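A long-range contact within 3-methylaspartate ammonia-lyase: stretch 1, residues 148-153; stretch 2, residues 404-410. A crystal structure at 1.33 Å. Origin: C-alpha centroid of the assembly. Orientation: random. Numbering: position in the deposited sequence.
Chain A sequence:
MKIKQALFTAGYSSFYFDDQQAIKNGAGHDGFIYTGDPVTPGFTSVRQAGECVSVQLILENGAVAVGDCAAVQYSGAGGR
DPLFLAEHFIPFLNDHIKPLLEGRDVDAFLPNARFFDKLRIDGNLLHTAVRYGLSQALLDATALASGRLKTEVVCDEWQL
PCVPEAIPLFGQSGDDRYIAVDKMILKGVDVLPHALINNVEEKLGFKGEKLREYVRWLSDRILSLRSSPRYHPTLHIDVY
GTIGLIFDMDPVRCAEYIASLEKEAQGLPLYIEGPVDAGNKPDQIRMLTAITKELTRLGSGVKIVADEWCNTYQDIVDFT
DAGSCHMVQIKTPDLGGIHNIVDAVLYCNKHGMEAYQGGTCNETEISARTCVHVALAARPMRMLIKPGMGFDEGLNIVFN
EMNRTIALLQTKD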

# COMPACT_ATOMS: atom_id res chain seq x y z
N ARG A 148 -5.65 3.82 -25.39
CA ARG A 148 -4.37 3.16 -25.20
C ARG A 148 -4.04 3.04 -23.73
O ARG A 148 -4.57 3.78 -22.92
CB ARG A 148 -3.25 3.98 -25.86
CG ARG A 148 -3.24 3.91 -27.38
CD ARG A 148 -2.13 4.74 -28.00
NE ARG A 148 -2.38 6.16 -27.83
CZ ARG A 148 -1.52 7.13 -28.15
NH1 ARG A 148 -0.34 6.82 -28.66
NH2 ARG A 148 -1.84 8.40 -27.99
N LEU A 149 -3.16 2.11 -23.41
CA LEU A 149 -2.61 2.04 -22.07
C LEU A 149 -1.50 3.07 -21.97
O LEU A 149 -0.90 3.45 -22.98
CB LEU A 149 -2.02 0.67 -21.80
CG LEU A 149 -2.95 -0.51 -22.11
CD1 LEU A 149 -2.30 -1.80 -21.70
CD2 LEU A 149 -4.30 -0.33 -21.44
N LYS A 150 -1.18 3.52 -20.77
CA LYS A 150 -0.09 4.46 -20.60
C LYS A 150 1.21 3.91 -21.21
O LYS A 150 1.94 4.65 -21.86
CB LYS A 150 0.10 4.80 -19.13
CG LYS A 150 -0.99 5.72 -18.58
CD LYS A 150 -0.75 6.08 -17.11
CE LYS A 150 -1.03 4.92 -16.16
NZ LYS A 150 -2.45 4.48 -16.20
N THR A 151 1.47 2.62 -21.04
CA THR A 151 2.67 2.02 -21.61
C THR A 151 2.71 2.23 -23.12
O THR A 151 3.77 2.49 -23.70
CB THR A 151 2.73 0.51 -21.33
OG1 THR A 151 1.59 -0.16 -21.85
CG2 THR A 151 2.65 0.22 -19.92
N GLU A 152 1.56 2.06 -23.77
CA GLU A 152 1.48 2.17 -25.23
C GLU A 152 1.73 3.59 -25.68
O GLU A 152 2.34 3.81 -26.74
CB GLU A 152 0.11 1.70 -25.71
CG GLU A 152 -0.09 0.20 -25.55
CD GLU A 152 -1.46 -0.25 -25.99
OE1 GLU A 152 -2.45 0.36 -25.57
OE2 GLU A 152 -1.54 -1.20 -26.79
N VAL A 153 1.28 4.57 -24.93
CA VAL A 153 1.53 5.95 -25.30
C VAL A 153 3.03 6.20 -25.31
O VAL A 153 3.55 6.85 -26.22
CB VAL A 153 0.84 6.93 -24.32
CG1 VAL A 153 1.25 8.36 -24.63
CG2 VAL A 153 -0.67 6.79 -24.38
N ARG A 404 -1.02 -7.32 -14.77
CA ARG A 404 -2.27 -6.97 -15.41
C ARG A 404 -2.00 -6.34 -16.77
O ARG A 404 -2.67 -6.62 -17.75
CB ARG A 404 -3.07 -5.97 -14.58
CG ARG A 404 -3.90 -6.56 -13.45
CD ARG A 404 -4.87 -5.55 -12.88
NE ARG A 404 -4.20 -4.42 -12.22
CZ ARG A 404 -3.83 -4.41 -10.94
NH1 ARG A 404 -4.02 -5.48 -10.18
NH2 ARG A 404 -3.27 -3.34 -10.42
N THR A 405 -1.00 -5.47 -16.80
CA THR A 405 -0.70 -4.71 -18.00
C THR A 405 -0.09 -5.60 -19.08
O THR A 405 -0.44 -5.48 -20.26
CB THR A 405 0.23 -3.55 -17.67
OG1 THR A 405 -0.44 -2.69 -16.73
CG2 THR A 405 0.48 -2.67 -18.90
N ILE A 406 0.81 -6.50 -18.69
CA ILE A 406 1.36 -7.45 -19.64
C ILE A 406 0.22 -8.26 -20.24
O ILE A 406 0.19 -8.48 -21.45
CB ILE A 406 2.39 -8.33 -18.96
CG1 ILE A 406 3.66 -7.51 -18.69
CG2 ILE A 406 2.70 -9.57 -19.80
CD1 ILE A 406 4.66 -8.16 -17.78
N ALA A 407 -0.74 -8.70 -19.42
CA ALA A 407 -1.86 -9.48 -19.93
C ALA A 407 -2.66 -8.67 -20.93
O ALA A 407 -3.07 -9.20 -21.97
CB ALA A 407 -2.74 -9.95 -18.81
N LEU A 408 -2.93 -7.40 -20.63
CA LEU A 408 -3.66 -6.55 -21.57
C LEU A 408 -2.90 -6.41 -22.90
O LEU A 408 -3.48 -6.52 -23.99
CB LEU A 408 -3.93 -5.16 -21.00
CG LEU A 408 -4.95 -5.09 -19.87
CD1 LEU A 408 -4.95 -3.69 -19.29
CD2 LEU A 408 -6.33 -5.46 -20.38
N LEU A 409 -1.60 -6.16 -22.81
CA LEU A 409 -0.79 -5.99 -24.01
C LEU A 409 -0.81 -7.24 -24.88
O LEU A 409 -0.71 -7.16 -26.11
CB LEU A 409 0.66 -5.66 -23.63
CG LEU A 409 0.88 -4.25 -23.08
CD1 LEU A 409 2.26 -4.17 -22.47
CD2 LEU A 409 0.71 -3.20 -24.16
N GLN A 410 -0.92 -8.40 -24.25
CA GLN A 410 -0.91 -9.68 -24.97
C GLN A 410 -2.23 -9.94 -25.72
O GLN A 410 -2.27 -10.81 -26.60
CB GLN A 410 -0.59 -10.82 -23.99
CG GLN A 410 0.89 -10.90 -23.59
CD GLN A 410 1.14 -11.75 -22.34
OE1 GLN A 410 2.27 -12.19 -22.09
NE2 GLN A 410 0.10 -11.97 -21.55

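A hydroxyl group buried without a hydrogen-bonding partner is uncommon in a protein interior, yet Thr151 OG1 is in that position here. The contact covers it, no partner for it appears anywhere in the model, and its nearest neighbour across the interface is a methyl group, Leu409 CD2, 3.9 Å from Thr151 OG1. No hydrogen bond crosses between the two stretches at all. The example thus illustrates a general principle: segments far apart in sequence, here by at least 254 residues, can meet side by side largely through carbon surfaces, while polar atoms such as Glu152 OE1 and Thr405 OG1 find their partners within their own segment or elsewhere.

The apolar centre of the contact is Leu149, which occupies the N-cap position just before the helix that begins at Lys150. Its CA-to-CB bond points toward the second stretch, and with chi1 in m and chi2 in t the side chain extends to the opposing helix. There a single methyl, Leu149 CD1, approaches three residues: it lies 3.8 Å from Leu408 CB, 4.0 Å from Thr405 CG2 and 4.1 Å from Leu409 CD2. These three belong to one helix, whose backbone bond from Leu409 N to Thr405 O, at 2.9 Å, reflects the turn that brings Thr405, Leu408 and Leu409 to a common face. Ile406, by contrast, points away and takes no part.

The backbones remain well separated, the nearest CA atoms being those of Leu149 and Thr405 at 8.1 Å, so side chains must span the gap. The two threonines do so with their methyls: Thr151 CG2 and Thr405 CG2 meet at 3.8 Å, with both CA-to-CB bonds directed toward the opposite stretch. Threonine is ambivalent, carrying a methyl and a hydroxyl on the same carbon, and the hydroxyls fare differently. Thr405 OG1 is hydrogen-bonded elsewhere in the structure, whereas Thr151 OG1 has no such compensation.

Leu409 shows how a side chain can join a contact that its first bond does not aim at. Its CA-to-CB bond runs sideways, but the end of the chain comes nearer, and CD2 becomes the shared neighbour of Leu149, Thr151 and Glu152. Glu152 likewise starts sideways and contributes aliphatic carbon, with Glu152 CG 3.8 Å from Leu409 CD2. Its carboxylate is engaged within its own stretch: Leu149 N donates to Glu152 OE1 at 2.9 Å, nearly linear at 172°. At the start of a helix, backbone N-H groups lack the acceptors that a preceding turn would supply, and a side chain folded back from within the first turn can serve instead. Leu149 O accepts from Val153 N at 3.1 Å, so both backbone polar groups of Leu149 are engaged while its side chain packs across the interface. With just 232 Å² buried over both sides, the contact is compact, and its closest approaches are made by methyl and methylene carbons.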